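PDB 6L1O: aminotransferase from Bacillus subtilis, which catalyses a pyridoxal-phosphate-dependent amino-group transfer in the biosynthesis of bacilysin, a dipeptide antibiotic of L-alanine and L-anticapsin. Local coordinates for residues L203-A208 / A219-A224; P155-I160 / M171-P176; E300-F305 / I368-K373. One frame throughout, in Å; residues are numbered along the deposited sequence.

In the fold
Contacts 1 and 2 belong to the same mixed sheet of the aminotransferase fold. They hold the neighbouring parallel strands 202-206 and 168-174, and their centres are about 12 Å apart. Both are buried, both pair a strand with a loop segment through apolar and aromatic side chains, and both reach the cofactor. Contact 3 lies elsewhere. Its centre is about 26 Å from that of contact 1 and about 28 Å from that of contact 2. It joins helix 289-313 to the end of strand 365-369 in a small antiparallel sheet. Its core is also apolar, but an arginine at its more exposed end adds a direct hydrogen bond between its own segments, which the other two lack.

Contact 1: residues L203-A208 / A219-A224; sequences LIHDFA and ASFLEA. With PLP (pyridoxal-5'-phosphate), chain E.
Leu203, His205 and Phe207 meet Ala219, Ser220 and Phe221 on one side of the large mixed sheet of this fold type I aminotransferase. The apolar part centres on the Phe221 ring. Leu203 CD2 lies over one face of that ring, 4.2 Å from its centroid and offset toward the rim, as a CH-pi contact. Leu203 CD1 comes to the ring tip, 3.5 Å from Phe221 CZ. Nearer the backbone, His205 and Phe221 lie alongside one another, running opposite ways, with His205 ND1 3.6 Å from Phe221 CB. Phe207 CZ is 3.3 Å from Ala219 O.

The main polar bonds run within the loop or to residues outside. Ser220 OG accepts from Leu222 N at 2.9 Å, which makes an ST turn. Ser220 N donates to Glu223 OE2, meeting it from above the carboxylate plane. Glu233 of the adjacent strand 231-236 bonds His205 ND1, Phe221 N and Ser220 OG, so one carboxylate ties both segments together. His205 NE2 is bonded to Tyr175 N.

The cofactor is met by Asp206, next to His205, and by Ala208. Ala208 CB is 3.5 Å from PLP C6. An aspartate beside the pyridine nitrogen is a hallmark of fold type I enzymes, and here Asp206 OD2 lies 2.5 Å from PLP N1.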
loop_
_atom_site.group_PDB
_atom_site.type_symbol
_atom_site.label_atom_id
_atom_site.label_comp_id
_atom_site.label_asym_id
_atom_site.label_seq_id
_atom_site.Cartn_x
_atom_site.Cartn_y
_atom_site.Cartn_z
ATOM N N LEU B 203 -7.995 -13.813 15.824
ATOM C CA LEU B 203 -9.284 -13.141 15.606
ATOM C C LEU B 203 -9.090 -11.694 15.105
ATOM O O LEU B 203 -8.507 -10.909 15.795
ATOM C CB LEU B 203 -10.057 -13.140 16.908
ATOM C CG LEU B 203 -11.588 -13.030 16.856
ATOM C CD1 LEU B 203 -12.188 -13.232 18.247
ATOM C CD2 LEU B 203 -12.040 -11.690 16.261
ATOM N N ILE B 204 -9.592 -11.377 13.911
ATOM C CA ILE B 204 -9.520 -10.038 13.391
ATOM C C ILE B 204 -10.922 -9.477 13.379
ATOM O O ILE B 204 -11.796 -9.998 12.668
ATOM C CB ILE B 204 -8.897 -9.954 11.969
ATOM C CG1 ILE B 204 -7.417 -10.447 11.961
ATOM C CG2 ILE B 204 -8.957 -8.535 11.381
ATOM C CD1 ILE B 204 -6.524 -9.809 13.023
ATOM N N HIS B 205 -11.134 -8.399 14.140
ATOM C CA HIS B 205 -12.454 -7.782 14.096
ATOM C C HIS B 205 -12.418 -6.557 13.202
ATOM O O HIS B 205 -11.571 -5.670 13.413
ATOM C CB HIS B 205 -12.922 -7.397 15.477
ATOM C CG HIS B 205 -14.266 -6.750 15.479
ATOM N ND1 HIS B 205 -14.471 -5.471 15.922
ATOM C CD2 HIS B 205 -15.448 -7.180 15.007
ATOM C CE1 HIS B 205 -15.729 -5.147 15.756
ATOM N NE2 HIS B 205 -16.345 -6.170 15.203
ATOM N N ASP B 206 -13.326 -6.503 12.249
ATOM C CA ASP B 206 -13.379 -5.433 11.270
ATOM C C ASP B 206 -14.363 -4.379 11.858
ATOM O O ASP B 206 -15.587 -4.602 11.885
ATOM C CB ASP B 206 -13.833 -5.986 9.912
ATOM C CG ASP B 206 -13.818 -4.960 8.793
ATOM O OD1 ASP B 206 -13.620 -3.749 9.054
ATOM O OD2 ASP B 206 -14.021 -5.363 7.620
ATOM N N PHE B 207 -13.825 -3.253 12.293
ATOM C CA PHE B 207 -14.590 -2.245 12.987
ATOM C C PHE B 207 -14.812 -0.997 12.096
ATOM O O PHE B 207 -14.907 0.105 12.582
ATOM C CB PHE B 207 -13.891 -1.916 14.328
ATOM C CG PHE B 207 -14.771 -1.400 15.425
ATOM C CD1 PHE B 207 -16.094 -1.781 15.551
ATOM C CD2 PHE B 207 -14.231 -0.576 16.432
ATOM C CE1 PHE B 207 -16.868 -1.368 16.595
ATOM C CE2 PHE B 207 -15.020 -0.157 17.512
ATOM C CZ PHE B 207 -16.340 -0.557 17.607
ATOM N N ALA B 208 -14.995 -1.224 10.798
ATOM C CA ALA B 208 -15.176 -0.160 9.827
ATOM C C ALA B 208 -16.367 0.749 10.116
ATOM O O ALA B 208 -16.309 1.932 9.809
ATOM C CB ALA B 208 -15.308 -0.720 8.448
ATOM N N ALA B 219 -19.658 -1.125 21.053
ATOM C CA ALA B 219 -18.547 -1.721 21.782
ATOM C C ALA B 219 -17.427 -2.138 20.808
ATOM O O ALA B 219 -17.706 -2.707 19.743
ATOM C CB ALA B 219 -19.023 -2.911 22.592
ATOM N N SER B 220 -16.185 -1.831 21.167
ATOM C CA SER B 220 -15.015 -2.392 20.499
ATOM C C SER B 220 -14.816 -3.856 20.954
ATOM O O SER B 220 -15.008 -4.206 22.132
ATOM C CB SER B 220 -13.774 -1.567 20.815
ATOM O OG SER B 220 -12.553 -2.341 20.649
ATOM N N PHE B 221 -14.397 -4.710 20.035
ATOM C CA PHE B 221 -13.933 -6.061 20.374
ATOM C C PHE B 221 -12.933 -6.034 21.544
ATOM O O PHE B 221 -12.932 -6.917 22.437
ATOM C CB PHE B 221 -13.315 -6.700 19.107
ATOM C CG PHE B 221 -12.534 -7.969 19.346
ATOM C CD1 PHE B 221 -13.134 -9.095 19.889
ATOM C CD2 PHE B 221 -11.184 -8.043 18.996
ATOM C CE1 PHE B 221 -12.404 -10.260 20.112
ATOM C CE2 PHE B 221 -10.455 -9.200 19.192
ATOM C CZ PHE B 221 -11.065 -10.300 19.784
ATOM N N LEU B 222 -12.087 -5.018 21.565
ATOM C CA LEU B 222 -11.041 -4.923 22.565
ATOM C C LEU B 222 -11.533 -4.603 23.976
ATOM O O LEU B 222 -10.747 -4.547 24.888
ATOM C CB LEU B 222 -9.973 -3.910 22.141
ATOM C CG LEU B 222 -9.246 -4.238 20.825
ATOM C CD1 LEU B 222 -8.237 -3.144 20.593
ATOM C CD2 LEU B 222 -8.546 -5.597 20.875
ATOM N N GLU B 223 -12.830 -4.345 24.133
ATOM C CA GLU B 223 -13.461 -4.307 25.440
ATOM C C GLU B 223 -13.592 -5.685 26.107
ATOM O O GLU B 223 -13.610 -5.786 27.310
ATOM C CB GLU B 223 -14.819 -3.613 25.359
ATOM C CG GLU B 223 -14.662 -2.100 25.219
ATOM C CD GLU B 223 -15.982 -1.375 25.035
ATOM O OE1 GLU B 223 -16.882 -1.611 25.876
ATOM O OE2 GLU B 223 -16.120 -0.566 24.063
ATOM N N ALA B 224 -13.654 -6.747 25.320
ATOM C CA ALA B 224 -13.777 -8.093 25.853
ATOM C C ALA B 224 -12.504 -8.566 26.536
ATOM O O ALA B 224 -11.408 -8.277 26.075
ATOM C CB ALA B 224 -14.135 -9.047 24.741
HETATM N N1 PLP E . -14.593 -3.443 6.107
HETATM C C2 PLP E . -15.860 -3.378 5.659
HETATM C C2A PLP E . -16.847 -4.473 5.939
HETATM C C3 PLP E . -16.272 -2.295 4.796
HETATM O O3 PLP E . -17.498 -2.182 4.272
HETATM C C4 PLP E . -15.305 -1.281 4.571
HETATM C C4A PLP E . -15.641 -0.393 3.400
HETATM C C5 PLP E . -13.955 -1.413 5.101
HETATM C C6 PLP E . -13.673 -2.511 5.900
HETATM C C5A PLP E . -12.917 -0.341 4.956
HETATM O O4P PLP E . -12.484 -0.081 3.693
HETATM P P PLP E . -11.188 0.890 3.468
HETATM O O1P PLP E . -10.265 0.085 2.625
HETATM O O2P PLP E . -10.618 1.364 4.788
HETATM O O3P PLP E . -11.752 2.072 2.729
#

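Contact 2: residues P155-I160 / M171-P176; sequences PDFEKI and MFLNYP. With PLP (pyridoxal-5'-phosphate), chain E.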
loop_
_atom_site.group_PDB
_atom_site.type_symbol
_atom_site.label_atom_id
_atom_site.label_comp_id
_atom_site.label_asym_id
_atom_site.label_seq_id
_atom_site.Cartn_x
_atom_site.Cartn_y
_atom_site.Cartn_z
ATOM N N PRO B 155 -22.568 -15.391 14.582
ATOM C CA PRO B 155 -22.257 -16.788 14.276
ATOM C C PRO B 155 -22.456 -17.639 15.560
ATOM O O PRO B 155 -22.308 -17.127 16.668
ATOM C CB PRO B 155 -20.775 -16.733 13.919
ATOM C CG PRO B 155 -20.242 -15.618 14.757
ATOM C CD PRO B 155 -21.344 -14.591 14.728
ATOM N N ASP B 156 -22.851 -18.893 15.372
ATOM C CA ASP B 156 -22.884 -19.886 16.446
ATOM C C ASP B 156 -21.591 -20.710 16.354
ATOM O O ASP B 156 -21.445 -21.572 15.478
ATOM C CB ASP B 156 -24.118 -20.783 16.297
ATOM C CG ASP B 156 -24.290 -21.747 17.474
ATOM O OD1 ASP B 156 -23.327 -21.967 18.262
ATOM O OD2 ASP B 156 -25.415 -22.298 17.579
ATOM N N PHE B 157 -20.682 -20.469 17.276
ATOM C CA PHE B 157 -19.320 -21.050 17.201
ATOM C C PHE B 157 -19.308 -22.563 17.473
ATOM O O PHE B 157 -18.407 -23.277 17.012
ATOM C CB PHE B 157 -18.388 -20.355 18.175
ATOM C CG PHE B 157 -18.185 -18.881 17.882
ATOM C CD1 PHE B 157 -17.629 -18.479 16.672
ATOM C CD2 PHE B 157 -18.537 -17.930 18.796
ATOM C CE1 PHE B 157 -17.439 -17.135 16.379
ATOM C CE2 PHE B 157 -18.360 -16.564 18.525
ATOM C CZ PHE B 157 -17.786 -16.178 17.322
ATOM N N GLU B 158 -20.323 -23.037 18.190
ATOM C CA GLU B 158 -20.492 -24.463 18.456
ATOM C C GLU B 158 -21.043 -25.231 17.260
ATOM O O GLU B 158 -20.961 -26.454 17.236
ATOM C CB GLU B 158 -21.405 -24.645 19.669
ATOM C CG GLU B 158 -20.788 -24.144 20.960
ATOM C CD GLU B 158 -19.555 -24.957 21.375
ATOM O OE1 GLU B 158 -19.518 -26.181 21.108
ATOM O OE2 GLU B 158 -18.617 -24.379 21.978
ATOM N N LYS B 159 -21.571 -24.521 16.259
ATOM C CA LYS B 159 -21.997 -25.145 15.022
ATOM C C LYS B 159 -20.816 -25.522 14.124
ATOM O O LYS B 159 -20.992 -26.259 13.197
ATOM C CB LYS B 159 -22.995 -24.253 14.272
ATOM N N ILE B 160 -19.627 -24.997 14.405
ATOM C CA ILE B 160 -18.467 -25.225 13.561
ATOM C C ILE B 160 -17.966 -26.649 13.834
ATOM O O ILE B 160 -17.815 -27.062 14.990
ATOM C CB ILE B 160 -17.329 -24.236 13.844
ATOM C CG1 ILE B 160 -17.788 -22.778 13.577
ATOM C CG2 ILE B 160 -16.129 -24.559 12.967
ATOM C CD1 ILE B 160 -16.853 -21.741 14.211
ATOM N N MET B 171 -9.973 -16.097 12.106
ATOM C CA MET B 171 -11.352 -15.813 11.949
ATOM C C MET B 171 -11.596 -14.298 11.720
ATOM O O MET B 171 -11.037 -13.498 12.408
ATOM C CB MET B 171 -12.085 -16.234 13.228
ATOM C CG MET B 171 -13.588 -15.846 13.209
ATOM S SD MET B 171 -14.506 -16.407 14.645
ATOM C CE MET B 171 -13.886 -15.498 15.967
ATOM N N PHE B 172 -12.508 -13.981 10.821
ATOM C CA PHE B 172 -13.051 -12.610 10.653
ATOM C C PHE B 172 -14.404 -12.423 11.290
ATOM O O PHE B 172 -15.308 -13.257 11.128
ATOM C CB PHE B 172 -13.183 -12.279 9.152
ATOM C CG PHE B 172 -11.871 -12.048 8.467
ATOM C CD1 PHE B 172 -11.050 -11.002 8.858
ATOM C CD2 PHE B 172 -11.495 -12.834 7.401
ATOM C CE1 PHE B 172 -9.815 -10.784 8.227
ATOM C CE2 PHE B 172 -10.296 -12.605 6.739
ATOM C CZ PHE B 172 -9.472 -11.578 7.139
ATOM N N LEU B 173 -14.585 -11.299 11.980
ATOM C CA LEU B 173 -15.873 -10.870 12.399
ATOM C C LEU B 173 -16.025 -9.366 12.042
ATOM O O LEU B 173 -15.049 -8.653 12.006
ATOM C CB LEU B 173 -16.021 -11.081 13.914
ATOM C CG LEU B 173 -15.892 -12.515 14.437
ATOM C CD1 LEU B 173 -15.777 -12.477 15.961
ATOM C CD2 LEU B 173 -17.054 -13.335 13.980
ATOM N N ASN B 174 -17.246 -8.911 11.832
ATOM C CA ASN B 174 -17.514 -7.562 11.403
ATOM C C ASN B 174 -18.802 -7.009 12.006
ATOM O O ASN B 174 -19.881 -7.290 11.495
ATOM C CB ASN B 174 -17.578 -7.563 9.876
ATOM C CG ASN B 174 -18.009 -6.260 9.284
ATOM O OD1 ASN B 174 -18.803 -6.235 8.373
ATOM N ND2 ASN B 174 -17.494 -5.162 9.802
ATOM N N TYR B 175 -18.701 -6.232 13.069
ATOM C CA TYR B 175 -19.874 -5.574 13.709
ATOM C C TYR B 175 -19.560 -4.149 14.123
ATOM O O TYR B 175 -18.527 -3.896 14.727
ATOM C CB TYR B 175 -20.457 -6.406 14.882
ATOM C CG TYR B 175 -20.844 -7.818 14.427
ATOM C CD1 TYR B 175 -22.079 -8.069 13.858
ATOM C CD2 TYR B 175 -19.937 -8.854 14.479
ATOM C CE1 TYR B 175 -22.395 -9.295 13.403
ATOM C CE2 TYR B 175 -20.257 -10.104 13.998
ATOM C CZ TYR B 175 -21.476 -10.323 13.453
ATOM O OH TYR B 175 -21.790 -11.570 12.947
ATOM N N PRO B 176 -20.447 -3.196 13.808
ATOM C CA PRO B 176 -21.700 -3.271 13.031
ATOM C C PRO B 176 -21.474 -3.822 11.685
ATOM O O PRO B 176 -20.451 -3.529 11.080
ATOM C CB PRO B 176 -22.186 -1.797 13.001
ATOM C CG PRO B 176 -21.532 -1.185 14.161
ATOM C CD PRO B 176 -20.160 -1.808 14.188
HETATM N N1 PLP E . -14.593 -3.443 6.107
HETATM C C2 PLP E . -15.860 -3.378 5.659
HETATM C C2A PLP E . -16.847 -4.473 5.939
HETATM C C3 PLP E . -16.272 -2.295 4.796
HETATM O O3 PLP E . -17.498 -2.182 4.272
HETATM C C4 PLP E . -15.305 -1.281 4.571
HETATM C C4A PLP E . -15.641 -0.393 3.400
HETATM C C5 PLP E . -13.955 -1.413 5.101
HETATM C C6 PLP E . -13.673 -2.511 5.900
HETATM C C5A PLP E . -12.917 -0.341 4.956
HETATM O O4P PLP E . -12.484 -0.081 3.693
HETATM P P PLP E . -11.188 0.890 3.468
HETATM O O1P PLP E . -10.265 0.085 2.625
HETATM O O2P PLP E . -10.618 1.364 4.788
HETATM O O3P PLP E . -11.752 2.072 2.729
#
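Phe157 and Met171 cross at about a right angle and form a Met-aromatic contact. It lies where the loop after strand 141-146 packs on strand 168-174 of the large mixed sheet, the strand that leads to Asn174 of the cofactor pocket. Met171 SD is 3.5 Å from Phe157 CE1 and 4.7 Å from the centroid of that ring, which it approaches obliquely. The methionine chain is extended as far as SD and bends at chi3 (68°), which brings CE to 3.9 Å from Phe157 CE1. Leu173 CD1 sits at the edge of the same ring, 4.4 Å from Phe157 CZ. The other branch of Leu173 is used by the proline: its CD2 is 4.0 Å from Pro155 CG. Pro155 and Tyr175 reach toward each other tip to tip, with Pro155 CD 3.5 Å from Tyr175 OH.

Several groups position this first shell. Asp156 OD1 accepts from Glu158 N at 3.2 Å, an Asx turn at the start of the bend that carries Phe157. Helix 186-199 adds Phe195 against the Phe157 ring and Ala192 against Leu173, while Met145 of strand 141-146 touches Pro155, Met171 and Leu173.

Asn174 OD1 is 3.6 Å from PLP C2A. This amide is held by Asn178 N at OD1 and by Asp206 O at ND2. With no hydrogen bond between the two segments, shape and apolar packing hold the loop on the strand. The Tyr175 hydroxyl, at the Pro155 end, is bonded to Tyr153 O, a polar tie from just before the loop segment.

Contact 3: residues E300-F305 / I368-K373; sequences ERIDFF and ISMVSK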
loop_
_atom_site.group_PDB
_atom_site.type_symbol
_atom_site.label_atom_id
_atom_site.label_comp_id
_atom_site.label_asym_id
_atom_site.label_seq_id
_atom_site.Cartn_x
_atom_site.Cartn_y
_atom_site.Cartn_z
ATOM N N GLU B 300 -31.605 9.653 9.767
ATOM C CA GLU B 300 -32.700 10.331 9.105
ATOM C C GLU B 300 -32.976 9.750 7.725
ATOM O O GLU B 300 -34.125 9.607 7.324
ATOM C CB GLU B 300 -32.401 11.806 9.005
ATOM C CG GLU B 300 -33.319 12.648 8.142
ATOM C CD GLU B 300 -34.752 12.678 8.615
ATOM O OE1 GLU B 300 -34.990 12.552 9.850
ATOM O OE2 GLU B 300 -35.652 12.846 7.736
ATOM N N ARG B 301 -31.936 9.441 6.975
ATOM C CA ARG B 301 -32.091 8.887 5.632
ATOM C C ARG B 301 -32.737 7.521 5.741
ATOM O O ARG B 301 -33.629 7.214 4.996
ATOM C CB ARG B 301 -30.738 8.787 4.895
ATOM C CG ARG B 301 -30.205 10.131 4.461
ATOM C CD ARG B 301 -28.813 10.009 3.888
ATOM N NE ARG B 301 -28.278 11.320 3.493
ATOM C CZ ARG B 301 -27.084 11.506 2.959
ATOM N NH1 ARG B 301 -26.286 10.463 2.680
ATOM N NH2 ARG B 301 -26.723 12.703 2.611
ATOM N N ILE B 302 -32.277 6.716 6.697
ATOM C CA ILE B 302 -32.830 5.404 6.960
ATOM C C ILE B 302 -34.319 5.478 7.294
ATOM O O ILE B 302 -35.137 4.754 6.697
ATOM C CB ILE B 302 -32.083 4.705 8.100
ATOM C CG1 ILE B 302 -30.717 4.235 7.591
ATOM C CG2 ILE B 302 -32.896 3.531 8.649
ATOM C CD1 ILE B 302 -29.776 3.874 8.736
ATOM N N ASP B 303 -34.669 6.372 8.197
ATOM C CA ASP B 303 -36.066 6.569 8.567
ATOM C C ASP B 303 -36.924 7.063 7.400
ATOM O O ASP B 303 -38.006 6.495 7.139
ATOM C CB ASP B 303 -36.170 7.505 9.748
ATOM C CG ASP B 303 -35.653 6.885 11.035
ATOM O OD1 ASP B 303 -35.191 5.718 11.038
ATOM O OD2 ASP B 303 -35.690 7.573 12.068
ATOM N N PHE B 304 -36.457 8.097 6.719
ATOM C CA PHE B 304 -37.102 8.602 5.495
ATOM C C PHE B 304 -37.334 7.529 4.420
ATOM O O PHE B 304 -38.461 7.394 3.883
ATOM C CB PHE B 304 -36.275 9.712 4.900
ATOM C CG PHE B 304 -36.778 10.222 3.572
ATOM C CD1 PHE B 304 -37.903 11.060 3.510
ATOM C CD2 PHE B 304 -36.147 9.865 2.392
ATOM C CE1 PHE B 304 -38.347 11.552 2.282
ATOM C CE2 PHE B 304 -36.595 10.320 1.168
ATOM C CZ PHE B 304 -37.701 11.181 1.126
ATOM N N PHE B 305 -36.255 6.822 4.075
ATOM C CA PHE B 305 -36.255 5.830 3.046
ATOM C C PHE B 305 -37.128 4.619 3.364
ATOM O O PHE B 305 -37.884 4.140 2.511
ATOM C CB PHE B 305 -34.813 5.313 2.809
ATOM C CG PHE B 305 -34.694 4.301 1.699
ATOM C CD1 PHE B 305 -34.730 4.704 0.346
ATOM C CD2 PHE B 305 -34.552 2.966 1.991
ATOM C CE1 PHE B 305 -34.624 3.772 -0.675
ATOM C CE2 PHE B 305 -34.464 2.025 0.981
ATOM C CZ PHE B 305 -34.479 2.415 -0.339
ATOM N N ILE B 368 -28.768 -2.026 0.364
ATOM C CA ILE B 368 -29.162 -0.725 -0.169
ATOM C C ILE B 368 -28.497 0.330 0.700
ATOM O O ILE B 368 -28.614 0.285 1.906
ATOM C CB ILE B 368 -30.704 -0.523 -0.146
ATOM C CG1 ILE B 368 -31.452 -1.674 -0.837
ATOM C CG2 ILE B 368 -31.113 0.799 -0.800
ATOM C CD1 ILE B 368 -32.972 -1.474 -0.862
ATOM N N SER B 369 -27.715 1.205 0.100
ATOM C CA SER B 369 -26.887 2.068 0.959
ATOM C C SER B 369 -27.477 3.441 1.028
ATOM O O SER B 369 -27.990 3.955 0.027
ATOM C CB SER B 369 -25.452 2.145 0.470
ATOM O OG SER B 369 -25.467 2.384 -0.889
ATOM N N MET B 370 -27.327 4.048 2.169
ATOM C CA MET B 370 -27.965 5.337 2.431
ATOM C C MET B 370 -26.921 6.474 2.308
ATOM O O MET B 370 -27.025 7.487 2.986
ATOM C CB MET B 370 -28.583 5.349 3.777
ATOM C CG MET B 370 -29.676 4.327 4.003
ATOM S SD MET B 370 -31.159 4.669 3.087
ATOM C CE MET B 370 -30.992 3.545 1.730
ATOM N N VAL B 371 -25.960 6.293 1.425
ATOM C CA VAL B 371 -24.956 7.343 1.119
ATOM C C VAL B 371 -25.361 8.118 -0.132
ATOM O O VAL B 371 -24.565 8.343 -1.022
ATOM C CB VAL B 371 -23.511 6.751 0.973
ATOM C CG1 VAL B 371 -22.980 6.295 2.309
ATOM C CG2 VAL B 371 -23.420 5.648 -0.090
ATOM N N SER B 372 -26.613 8.541 -0.186
ATOM C CA SER B 372 -27.101 9.370 -1.233
ATOM C C SER B 372 -28.067 10.406 -0.657
ATOM O O SER B 372 -28.745 10.191 0.404
ATOM C CB SER B 372 -27.809 8.518 -2.280
ATOM O OG SER B 372 -26.914 7.879 -3.146
ATOM N N LYS B 373 -28.171 11.511 -1.371
ATOM C CA LYS B 373 -28.991 12.648 -0.887
ATOM C C LYS B 373 -30.502 12.292 -0.882
ATOM O O LYS B 373 -30.935 11.430 -1.633
ATOM C CB LYS B 373 -28.697 13.870 -1.778
ATOM C CG LYS B 373 -29.275 13.787 -3.194
ATOM C CD LYS B 373 -28.782 14.865 -4.163
ATOM C CE LYS B 373 -27.337 14.590 -4.597
ATOM N NZ LYS B 373 -26.902 15.444 -5.719
#
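Phe305 and Ile302 close on Met370 in the tightly packed part of this contact. In Met370, chi2 (-70°) turns SD back, and the chi3 bend then brings CE over one face of the Phe305 ring, 3.8 Å from the centroid. The sulfur is more oblique, 4.4 Å from that centroid, in a Met-aromatic contact. Ile302 CG1 meets Met370 CG at 3.7 Å. Ile368 CG2 meets the far end of the Phe305 ring, 3.8 Å from Phe305 CZ.

The other end is more open and polar. Arg301 is partly exposed, and its chain runs extended from CG to NE. Its NH1 donates to Met370 O at 3.1 Å in a nearly straight bond (170°), and that oxygen lies in the guanidinium plane. Ser372 O is above one face, 3.3 Å from Arg301 CZ. NH1 also makes a salt bridge to Asp43. Lys373, the N-cap residue of helix 374-385, is exposed; its CA lies over the same guanidinium face.

The contact lays helix 289-313 against the end of strand 365-369, consistent with the small domain of this aminotransferase class. Helix 374-385 flanks it, with Leu377 touching both Arg301 and Phe305, while strand 325-329 bonds to the backbone of Ile368.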